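Side-chain contacts in holo-[acyl-carrier-protein] synthase (Neisseria meningitidis FAM18, PDB 5SUV), which belongs to the 4'-phosphopantetheinyl transferase superfamily, forms an assembly of three chains and binds coenzyme A in pockets to which neighbouring subunits contribute: residues K21-G24 and G29-L32; P34-E39 and A55-F60; K62-G67 and S96-E101. All coordinates share one frame; numbering follows the deposited sequence.

How the contacts relate
From the N terminus, the three contacts follow one another without nesting or crossing. Contact 1 closes a short loop of chain that takes in the first turn of helix 25-31, at the surface. Contact 2 closes a longer loop, bringing the short helix 34-39 back to the second half of the long helix 46-63. Contact 3 then spans the two-stranded sheet 77-81/87-91 and joins the end of helix 46-63 to helix 93-102. Ile31 O of contact 1 accepts a hydrogen bond from Lys57 NZ of contact 2, and Phe60 of contact 2 packs on Leu99 of contact 3. Helix 46-63, shared by contacts 2 and 3, also carries Glu58 and Lys62 of the coenzyme A pocket.

Contact 1. Residues K21-G24 and G29-L32; sequences KKFG and GRIL
The Phe23 ring has the Lys22 methylene CG over one face, about 4.0 Å above the plane and offset toward the rim, while the Arg30 guanidinium approaches obliquely from the second helix. The nearest atoms across the contact are Phe23 CD1 and Arg30 NH1, 4.4 Å apart, a loose van der Waals approach. Arg30 starts out extended, with CG anti to the backbone N (chi1 -173°), and then bends at chi3 (-69°), which brings its planar end round to the ring. Phenylalanine is tolerated at this exposed site because Lys22 and Arg30 partly screen its ring. Arginine is long enough to span the gap between two helices while its charge probably keeps some hydration, and a bound coenzyme A lies about 4 Å from its side chain. Between them the chain has to turn sharply. Gly24, with positive phi (62°), is the first residue to leave the helical conformation after helix 13-23, and glycine adopts such angles without side-chain strain. On the inner side of the second helix, Ile31 belongs to the coenzyme A pocket and packs on Phe54 and Phe74. Two consecutive short-linked helices, 13-23 and 25-31, thus meet at the surface beside the coenzyme A site.

Contact 2. Residues P34-E39 and A55-F60; sequences PEELLE and AAKEAF. With COA (coenzyme A), chain D.
Glu36 and Lys57 approach from opposite directions, the ammonium reaching one carboxylate oxygen on the side of the other. They join segments 34-39 and 55-60, whose nearest CA atoms, those of these same residues, are 12.4 Å apart. The lysine can be followed outward from CB. Its CG lies anti to the carbonyl carbon (chi1 -60°), and the chain then runs nearly straight through CD to CE, with the side chain also packing on Ile79 of strand 77-81. CE comes within 3.5 Å of Glu36 OE1, and a bend at chi4 (-102°) turns the ammonium onto the carboxylate. There NZ donates to Glu36 OE1 at 2.8 Å, on the syn lone pair, while Glu36 OE2 stays 3.9 Å from NZ. Four oxygens surround NZ, Glu36 OE1 and the carbonyls of Ile31, Phe74 and Ile77, so at least one N-H must be shared. Lysine suits this place because a long apolar stem crosses the interior to a compact donor; glutamate suits it because OE1 takes both NZ and Thr33 N, and OE2 takes Ile79 N. The next residue, Glu58, points to the other side of helix 46-63, where its OE2 comes within 3.4 Å of O5A of coenzyme A, with the Asp9 carboxylate close by. Both salt-bridge residues are buried. Burial would probably strengthen the attraction, but at a desolvation cost that the backbone partners help to repay, and the pair ties helix 34-39, strand 77-81 and the loop before it to helix 46-63.

Contact 3. Residues K62-G67 and S96-E101; sequences KAVGTG and SKWLEE. With COA (coenzyme A), chain D.
Helix 46-63 ends in a Schellman motif, with Gly65 at positive phi (82°) as its C' residue, Thr66 N bonded to Ala61 O and Gly65 N to Lys62 O, and the turn comes within 8.7 Å of helix 93-102 between Val64 CA and Leu99 CA. Trp98 carries the packing. Its chi1 of -176° swings the indole across to the turn, where CZ3 meets Val64 CB at 3.8 Å. The carbonyl oxygen of Val64 lies in the indole plane at its edge, near CH2. Thr66 comes from the opposite direction and sets CG2 3.9 Å from Trp98 CZ2; its OG1 instead donates to Gly67 O at 2.7 Å, so the hydroxyl braces the turn while the methyl packs. Leu99 CD2 adds an apolar touch on Val64 CG1. The broad indole rim can touch both Val64 and Thr66, whose branched side chains offer methyl groups to it. Gly65 O accepts from coenzyme A N6A at 3.1 Å. Lys62 NZ bonds to coenzyme A O5B and O2A, to Thr8 O and to Met111 O of the second subunit, whose Ser112 packs on Lys62. Helix 93-102 thus sits against the end of helix 46-63, with Ile104 and Val72 alongside and Tyr91 of strand 87-91 touching Leu99.

Contact 1. Residues K21-G24 and G29-L32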
loop_
_atom_site.group_PDB
_atom_site.type_symbol
_atom_site.label_atom_id
_atom_site.label_comp_id
_atom_site.label_asym_id
_atom_site.label_seq_id
_atom_site.Cartn_x
_atom_site.Cartn_y
_atom_site.Cartn_z
ATOM N N LYS A 21 8.975 -24.367 9.107
ATOM C CA LYS A 21 9.765 -25.586 8.989
ATOM C C LYS A 21 10.966 -25.562 9.923
ATOM O O LYS A 21 11.290 -26.577 10.551
ATOM C CB LYS A 21 10.216 -25.781 7.542
ATOM C CG LYS A 21 10.921 -27.112 7.294
ATOM C CD LYS A 21 11.236 -27.300 5.813
ATOM C CE LYS A 21 11.974 -28.594 5.548
ATOM N NZ LYS A 21 12.287 -28.728 4.094
ATOM N N LYS A 22 11.642 -24.417 10.032
ATOM C CA LYS A 22 12.831 -24.350 10.874
ATOM C C LYS A 22 12.464 -24.345 12.354
ATOM O O LYS A 22 13.073 -25.061 13.156
ATOM C CB LYS A 22 13.659 -23.112 10.532
ATOM C CG LYS A 22 14.893 -22.981 11.409
ATOM C CD LYS A 22 15.836 -21.874 10.959
ATOM C CE LYS A 22 17.080 -21.847 11.848
ATOM N NZ LYS A 22 18.057 -20.783 11.489
ATOM N N PHE A 23 11.480 -23.537 12.736
ATOM C CA PHE A 23 11.128 -23.363 14.135
ATOM C C PHE A 23 9.913 -24.179 14.560
ATOM O O PHE A 23 9.605 -24.224 15.755
ATOM C CB PHE A 23 10.876 -21.875 14.420
ATOM C CG PHE A 23 12.068 -20.996 14.145
ATOM C CD1 PHE A 23 13.061 -20.834 15.099
ATOM C CD2 PHE A 23 12.198 -20.330 12.933
ATOM C CE1 PHE A 23 14.159 -20.029 14.852
ATOM C CE2 PHE A 23 13.297 -19.522 12.683
ATOM C CZ PHE A 23 14.277 -19.373 13.642
ATOM N N GLY A 24 9.228 -24.835 13.628
ATOM C CA GLY A 24 8.031 -25.563 14.009
ATOM C C GLY A 24 6.979 -24.623 14.563
ATOM O O GLY A 24 6.854 -23.469 14.137
ATOM N N GLY A 29 3.963 -19.403 17.845
ATOM C CA GLY A 29 3.948 -19.005 19.239
ATOM C C GLY A 29 4.652 -17.693 19.490
ATOM O O GLY A 29 4.378 -17.031 20.497
ATOM N N ARG A 30 5.543 -17.295 18.588
ATOM C CA ARG A 30 6.261 -16.047 18.740
ATOM C C ARG A 30 5.498 -14.876 18.129
ATOM O O ARG A 30 5.585 -13.754 18.647
ATOM C CB ARG A 30 7.657 -16.191 18.117
ATOM C CG ARG A 30 8.594 -15.010 18.337
ATOM C CD ARG A 30 10.043 -15.347 17.980
ATOM N NE ARG A 30 10.638 -16.305 18.917
ATOM C CZ ARG A 30 10.879 -17.592 18.658
ATOM N NH1 ARG A 30 10.592 -18.118 17.473
ATOM N NH2 ARG A 30 11.420 -18.361 19.597
ATOM N N ILE A 31 4.714 -15.124 17.070
ATOM C CA ILE A 31 4.104 -14.064 16.271
ATOM C C ILE A 31 2.673 -13.774 16.698
ATOM O O ILE A 31 2.216 -12.630 16.624
ATOM C CB ILE A 31 4.131 -14.438 14.777
ATOM C CG1 ILE A 31 5.560 -14.727 14.335
ATOM C CG2 ILE A 31 3.516 -13.329 13.940
ATOM C CD1 ILE A 31 6.535 -13.660 14.635
ATOM N N LEU A 32 1.953 -14.797 17.139
ATOM C CA LEU A 32 0.542 -14.641 17.458
ATOM C C LEU A 32 0.366 -14.227 18.915
ATOM O O LEU A 32 1.159 -14.607 19.780
ATOM C CB LEU A 32 -0.218 -15.938 17.224
ATOM C CG LEU A 32 -0.123 -16.508 15.812
ATOM C CD1 LEU A 32 -0.924 -17.783 15.740
ATOM C CD2 LEU A 32 -0.603 -15.474 14.780
#

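Contact 2. Residues P34-E39 and A55-F60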
loop_
_atom_site.group_PDB
_atom_site.type_symbol
_atom_site.label_atom_id
_atom_site.label_comp_id
_atom_site.label_asym_id
_atom_site.label_seq_id
_atom_site.Cartn_x
_atom_site.Cartn_y
_atom_site.Cartn_z
ATOM N N PRO A 34 -1.660 -14.430 22.552
ATOM C CA PRO A 34 -2.336 -15.543 23.235
ATOM C C PRO A 34 -3.742 -15.797 22.721
ATOM O O PRO A 34 -4.160 -16.955 22.619
ATOM C CB PRO A 34 -2.342 -15.094 24.703
ATOM C CG PRO A 34 -1.202 -14.160 24.820
ATOM C CD PRO A 34 -1.095 -13.455 23.496
ATOM N N GLU A 35 -4.477 -14.742 22.360
ATOM C CA GLU A 35 -5.834 -14.911 21.851
ATOM C C GLU A 35 -5.819 -15.585 20.487
ATOM O O GLU A 35 -6.536 -16.567 20.253
ATOM C CB GLU A 35 -6.534 -13.552 21.755
ATOM C CG GLU A 35 -6.699 -12.819 23.081
ATOM C CD GLU A 35 -5.454 -12.061 23.520
ATOM O OE1 GLU A 35 -4.487 -11.964 22.737
ATOM O OE2 GLU A 35 -5.443 -11.563 24.666
ATOM N N GLU A 36 -5.009 -15.064 19.568
ATOM C CA GLU A 36 -4.919 -15.664 18.245
ATOM C C GLU A 36 -4.399 -17.089 18.328
ATOM O O GLU A 36 -4.785 -17.947 17.527
ATOM C CB GLU A 36 -4.008 -14.832 17.354
ATOM C CG GLU A 36 -4.553 -13.475 16.991
ATOM C CD GLU A 36 -3.493 -12.596 16.384
ATOM O OE1 GLU A 36 -2.306 -12.760 16.730
ATOM O OE2 GLU A 36 -3.843 -11.739 15.568
ATOM N N LEU A 37 -3.493 -17.350 19.275
ATOM C CA LEU A 37 -2.858 -18.659 19.361
ATOM C C LEU A 37 -3.862 -19.738 19.731
ATOM O O LEU A 37 -3.679 -20.905 19.369
ATOM C CB LEU A 37 -1.712 -18.612 20.379
ATOM C CG LEU A 37 -0.793 -19.832 20.458
ATOM C CD1 LEU A 37 -0.123 -20.101 19.114
ATOM C CD2 LEU A 37 0.254 -19.632 21.543
ATOM N N LEU A 38 -4.926 -19.369 20.444
ATOM C CA LEU A 38 -5.936 -20.342 20.837
ATOM C C LEU A 38 -6.844 -20.719 19.675
ATOM O O LEU A 38 -7.303 -21.864 19.610
ATOM C CB LEU A 38 -6.765 -19.792 21.999
ATOM C CG LEU A 38 -5.999 -19.576 23.306
ATOM C CD1 LEU A 38 -6.866 -18.847 24.321
ATOM C CD2 LEU A 38 -5.517 -20.902 23.874
ATOM N N GLU A 39 -7.106 -19.784 18.757
ATOM C CA GLU A 39 -7.958 -20.044 17.605
ATOM C C GLU A 39 -7.175 -20.486 16.374
ATOM O O GLU A 39 -7.790 -20.880 15.377
ATOM C CB GLU A 39 -8.778 -18.797 17.251
ATOM C CG GLU A 39 -7.945 -17.623 16.753
ATOM C CD GLU A 39 -8.789 -16.463 16.254
ATOM O OE1 GLU A 39 -10.032 -16.585 16.255
ATOM O OE2 GLU A 39 -8.204 -15.430 15.856
ATOM N N ALA A 55 2.264 -9.948 8.408
ATOM C CA ALA A 55 2.329 -8.706 7.640
ATOM C C ALA A 55 1.628 -7.568 8.374
ATOM O O ALA A 55 2.126 -6.440 8.405
ATOM C CB ALA A 55 1.705 -8.882 6.256
ATOM N N ALA A 56 0.459 -7.845 8.950
ATOM C CA ALA A 56 -0.308 -6.797 9.616
ATOM C C ALA A 56 0.432 -6.277 10.843
ATOM O O ALA A 56 0.449 -5.072 11.103
ATOM C CB ALA A 56 -1.683 -7.335 10.009
ATOM N N LYS A 57 1.044 -7.171 11.609
ATOM C CA LYS A 57 1.789 -6.720 12.780
ATOM C C LYS A 57 3.024 -5.929 12.371
ATOM O O LYS A 57 3.352 -4.904 12.976
ATOM C CB LYS A 57 2.169 -7.918 13.635
ATOM C CG LYS A 57 0.965 -8.701 14.118
ATOM C CD LYS A 57 1.374 -10.053 14.665
ATOM C CE LYS A 57 0.160 -10.943 14.963
ATOM N NZ LYS A 57 -0.164 -10.979 16.429
ATOM N N GLU A 58 3.727 -6.378 11.332
ATOM C CA GLU A 58 4.892 -5.623 10.908
ATOM C C GLU A 58 4.491 -4.249 10.380
ATOM O O GLU A 58 5.163 -3.255 10.672
ATOM C CB GLU A 58 5.684 -6.410 9.863
ATOM C CG GLU A 58 6.376 -7.632 10.430
ATOM C CD GLU A 58 7.539 -8.107 9.575
ATOM O OE1 GLU A 58 8.572 -8.526 10.145
ATOM O OE2 GLU A 58 7.419 -8.062 8.331
ATOM N N ALA A 59 3.401 -4.167 9.603
ATOM C CA ALA A 59 2.980 -2.867 9.098
ATOM C C ALA A 59 2.524 -1.982 10.244
ATOM O O ALA A 59 2.781 -0.775 10.240
ATOM C CB ALA A 59 1.867 -3.005 8.067
ATOM N N PHE A 60 1.846 -2.565 11.240
ATOM C CA PHE A 60 1.486 -1.795 12.424
ATOM C C PHE A 60 2.727 -1.191 13.074
ATOM O O PHE A 60 2.777 0.009 13.371
ATOM C CB PHE A 60 0.731 -2.685 13.420
ATOM C CG PHE A 60 0.329 -1.959 14.688
ATOM C CD1 PHE A 60 1.231 -1.797 15.725
ATOM C CD2 PHE A 60 -0.943 -1.437 14.823
ATOM C CE1 PHE A 60 0.870 -1.130 16.891
ATOM C CE2 PHE A 60 -1.315 -0.766 15.979
ATOM C CZ PHE A 60 -0.400 -0.609 17.009
HETATM N N1A COA D . 9.455 2.703 11.918
HETATM C C2A COA D . 8.972 2.547 10.664
HETATM N N3A COA D . 9.547 1.885 9.667
HETATM C C4A COA D . 10.765 1.317 9.979
HETATM C C5A COA D . 11.421 1.389 11.250
HETATM C C6A COA D . 10.667 2.127 12.192
HETATM N N6A COA D . 11.125 2.307 13.373
HETATM N N7A COA D . 12.570 0.763 11.252
HETATM C C8A COA D . 12.637 0.306 10.021
HETATM N N9A COA D . 11.580 0.609 9.234
HETATM C C1B COA D . 11.346 0.302 7.797
HETATM C C2B COA D . 12.572 0.860 6.938
HETATM O O2B COA D . 12.142 1.585 5.861
HETATM C C3B COA D . 13.203 -0.510 6.519
HETATM O O3B COA D . 13.766 -0.497 5.337
HETATM P P3B COA D . 15.157 0.569 5.091
HETATM O O7A COA D . 15.886 0.454 6.253
HETATM O O8A COA D . 14.521 1.910 4.893
HETATM O O9A COA D . 15.735 -0.058 3.926
HETATM C C4B COA D . 11.910 -1.336 6.424
HETATM O O4B COA D . 11.234 -1.048 7.589
HETATM C C5B COA D . 12.120 -2.846 6.292
HETATM O O5B COA D . 10.882 -3.418 6.096
HETATM P P1A COA D . 10.927 -4.957 5.633
HETATM O O1A COA D . 11.663 -5.078 4.445
HETATM O O2A COA D . 9.526 -5.454 5.803
HETATM O O3A COA D . 12.002 -5.501 6.776
HETATM P P2A COA D . 11.579 -6.502 7.921
HETATM O O4A COA D . 12.793 -6.779 8.572
HETATM O O5A COA D . 10.617 -7.533 7.406
HETATM O O6A COA D . 10.640 -5.649 9.071
HETATM C CBP COA D . 10.781 -4.329 11.037
HETATM C CCP COA D . 11.299 -4.628 9.591
HETATM C CDP COA D . 10.705 -2.850 11.197
HETATM C CEP COA D . 9.438 -4.920 11.374
HETATM C CAP COA D . 11.801 -4.885 11.955
HETATM O OAP COA D . 12.997 -4.201 11.792
HETATM C C9P COA D . 11.425 -4.792 13.401
HETATM O O9P COA D . 11.397 -3.744 13.945
HETATM N N8P COA D . 11.152 -5.943 14.108
HETATM C C7P COA D . 11.196 -7.250 13.514
HETATM C C6P COA D . 11.967 -8.174 14.470
HETATM C C5P COA D . 11.319 -9.509 14.419
HETATM O O5P COA D . 10.625 -9.921 15.296
HETATM N N4P COA D . 11.553 -10.293 13.301
HETATM C C3P COA D . 10.885 -11.593 13.187
HETATM C C2P COA D . 11.272 -12.532 14.297
HETATM S S1P COA D . 10.213 -13.958 14.155
#

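Contact 3. Residues K62-G67 and S96-E101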
loop_
_atom_site.group_PDB
_atom_site.type_symbol
_atom_site.label_atom_id
_atom_site.label_comp_id
_atom_site.label_asym_id
_atom_site.label_seq_id
_atom_site.Cartn_x
_atom_site.Cartn_y
_atom_site.Cartn_z
ATOM N N LYS A 62 5.547 -0.474 11.952
ATOM C CA LYS A 62 6.090 0.610 11.155
ATOM C C LYS A 62 5.222 1.857 11.247
ATOM O O LYS A 62 5.735 2.977 11.291
ATOM C CB LYS A 62 6.202 0.163 9.711
ATOM C CG LYS A 62 7.225 -0.926 9.461
ATOM C CD LYS A 62 7.243 -1.276 7.996
ATOM C CE LYS A 62 8.101 -2.470 7.752
ATOM N NZ LYS A 62 7.982 -2.941 6.368
ATOM N N ALA A 63 3.904 1.682 11.212
ATOM C CA ALA A 63 3.005 2.827 11.219
ATOM C C ALA A 63 3.092 3.623 12.514
ATOM O O ALA A 63 2.748 4.805 12.527
ATOM C CB ALA A 63 1.565 2.355 11.002
ATOM N N VAL A 64 3.486 2.990 13.619
ATOM C CA VAL A 64 3.666 3.724 14.861
ATOM C C VAL A 64 5.126 4.106 15.074
ATOM O O VAL A 64 5.484 4.635 16.134
ATOM C CB VAL A 64 3.075 2.970 16.072
ATOM C CG1 VAL A 64 1.576 2.736 15.879
ATOM C CG2 VAL A 64 3.750 1.635 16.326
ATOM N N GLY A 65 5.972 3.896 14.071
ATOM C CA GLY A 65 7.278 4.524 14.048
ATOM C C GLY A 65 8.360 3.844 14.854
ATOM O O GLY A 65 9.462 4.393 14.957
ATOM N N THR A 66 8.101 2.652 15.397
ATOM C CA THR A 66 9.017 2.014 16.323
ATOM C C THR A 66 9.630 0.728 15.813
ATOM O O THR A 66 10.686 0.338 16.310
ATOM C CB THR A 66 8.293 1.681 17.635
ATOM O OG1 THR A 66 7.173 0.845 17.343
ATOM C CG2 THR A 66 7.816 2.930 18.316
ATOM N N GLY A 67 8.983 0.046 14.883
ATOM C CA GLY A 67 9.296 -1.325 14.609
ATOM C C GLY A 67 8.869 -2.127 15.822
ATOM O O GLY A 67 8.218 -1.614 16.744
ATOM N N SER A 96 -2.335 -0.784 24.341
ATOM C CA SER A 96 -3.430 0.177 24.461
ATOM C C SER A 96 -2.980 1.410 25.235
ATOM O O SER A 96 -3.240 2.548 24.824
ATOM C CB SER A 96 -4.642 -0.472 25.156
ATOM O OG SER A 96 -5.263 -1.413 24.305
ATOM N N LYS A 97 -2.290 1.199 26.352
ATOM C CA LYS A 97 -1.821 2.312 27.172
ATOM C C LYS A 97 -0.809 3.170 26.413
ATOM O O LYS A 97 -0.899 4.400 26.417
ATOM C CB LYS A 97 -1.218 1.777 28.471
ATOM C CG LYS A 97 -0.726 2.879 29.402
ATOM C CD LYS A 97 0.001 2.323 30.609
ATOM C CE LYS A 97 0.415 3.433 31.565
ATOM N NZ LYS A 97 -0.764 4.147 32.118
ATOM N N TRP A 98 0.149 2.535 25.730
ATOM C CA TRP A 98 1.133 3.304 24.974
ATOM C C TRP A 98 0.461 4.114 23.869
ATOM O O TRP A 98 0.757 5.298 23.689
ATOM C CB TRP A 98 2.197 2.376 24.381
ATOM C CG TRP A 98 3.323 3.086 23.649
ATOM C CD1 TRP A 98 4.414 3.675 24.206
ATOM C CD2 TRP A 98 3.458 3.250 22.236
ATOM N NE1 TRP A 98 5.225 4.207 23.230
ATOM C CE2 TRP A 98 4.655 3.960 22.007
ATOM C CE3 TRP A 98 2.677 2.879 21.143
ATOM C CZ2 TRP A 98 5.092 4.297 20.716
ATOM C CZ3 TRP A 98 3.107 3.219 19.877
ATOM C CH2 TRP A 98 4.300 3.915 19.676
ATOM N N LEU A 99 -0.465 3.503 23.127
ATOM C CA LEU A 99 -1.146 4.237 22.068
ATOM C C LEU A 99 -1.830 5.474 22.634
ATOM O O LEU A 99 -1.752 6.559 22.043
ATOM C CB LEU A 99 -2.154 3.329 21.361
ATOM C CG LEU A 99 -1.534 2.181 20.548
ATOM C CD1 LEU A 99 -2.611 1.185 20.109
ATOM C CD2 LEU A 99 -0.787 2.700 19.341
ATOM N N GLU A 100 -2.471 5.329 23.794
ATOM C CA GLU A 100 -3.149 6.455 24.433
ATOM C C GLU A 100 -2.153 7.534 24.839
ATOM O O GLU A 100 -2.404 8.726 24.622
ATOM C CB GLU A 100 -3.943 5.967 25.651
ATOM C CG GLU A 100 -4.914 7.002 26.198
ATOM C CD GLU A 100 -5.822 6.456 27.285
ATOM O OE1 GLU A 100 -5.432 5.483 27.967
ATOM O OE2 GLU A 100 -6.933 7.003 27.453
ATOM N N GLU A 101 -1.022 7.136 25.436
ATOM C CA GLU A 101 0.024 8.102 25.779
ATOM C C GLU A 101 0.513 8.852 24.554
ATOM O O GLU A 101 0.818 10.048 24.624
ATOM C CB GLU A 101 1.208 7.396 26.441
ATOM C CG GLU A 101 0.941 6.858 27.837
ATOM C CD GLU A 101 2.108 6.044 28.392
ATOM O OE1 GLU A 101 2.986 5.618 27.607
ATOM O OE2 GLU A 101 2.145 5.821 29.623
HETATM N N1A COA D . 9.455 2.703 11.918
HETATM C C2A COA D . 8.972 2.547 10.664
HETATM N N3A COA D . 9.547 1.885 9.667
HETATM C C4A COA D . 10.765 1.317 9.979
HETATM C C5A COA D . 11.421 1.389 11.250
HETATM C C6A COA D . 10.667 2.127 12.192
HETATM N N6A COA D . 11.125 2.307 13.373
HETATM N N7A COA D . 12.570 0.763 11.252
HETATM C C8A COA D . 12.637 0.306 10.021
HETATM N N9A COA D . 11.580 0.609 9.234
HETATM C C1B COA D . 11.346 0.302 7.797
HETATM C C2B COA D . 12.572 0.860 6.938
HETATM O O2B COA D . 12.142 1.585 5.861
HETATM C C3B COA D . 13.203 -0.510 6.519
HETATM O O3B COA D . 13.766 -0.497 5.337
HETATM P P3B COA D . 15.157 0.569 5.091
HETATM O O7A COA D . 15.886 0.454 6.253
HETATM O O8A COA D . 14.521 1.910 4.893
HETATM O O9A COA D . 15.735 -0.058 3.926
HETATM C C4B COA D . 11.910 -1.336 6.424
HETATM O O4B COA D . 11.234 -1.048 7.589
HETATM C C5B COA D . 12.120 -2.846 6.292
HETATM O O5B COA D . 10.882 -3.418 6.096
HETATM P P1A COA D . 10.927 -4.957 5.633
HETATM O O1A COA D . 11.663 -5.078 4.445
HETATM O O2A COA D . 9.526 -5.454 5.803
HETATM O O3A COA D . 12.002 -5.501 6.776
HETATM P P2A COA D . 11.579 -6.502 7.921
HETATM O O4A COA D . 12.793 -6.779 8.572
HETATM O O5A COA D . 10.617 -7.533 7.406
HETATM O O6A COA D . 10.640 -5.649 9.071
HETATM C CBP COA D . 10.781 -4.329 11.037
HETATM C CCP COA D . 11.299 -4.628 9.591
HETATM C CDP COA D . 10.705 -2.850 11.197
HETATM C CEP COA D . 9.438 -4.920 11.374
HETATM C CAP COA D . 11.801 -4.885 11.955
HETATM O OAP COA D . 12.997 -4.201 11.792
HETATM C C9P COA D . 11.425 -4.792 13.401
HETATM O O9P COA D . 11.397 -3.744 13.945
HETATM N N8P COA D . 11.152 -5.943 14.108
HETATM C C7P COA D . 11.196 -7.250 13.514
HETATM C C6P COA D . 11.967 -8.174 14.470
HETATM C C5P COA D . 11.319 -9.509 14.419
HETATM O O5P COA D . 10.625 -9.921 15.296
HETATM N N4P COA D . 11.553 -10.293 13.301
HETATM C C3P COA D . 10.885 -11.593 13.187
HETATM C C2P COA D . 11.272 -12.532 14.297
HETATM S S1P COA D . 10.213 -13.958 14.155
#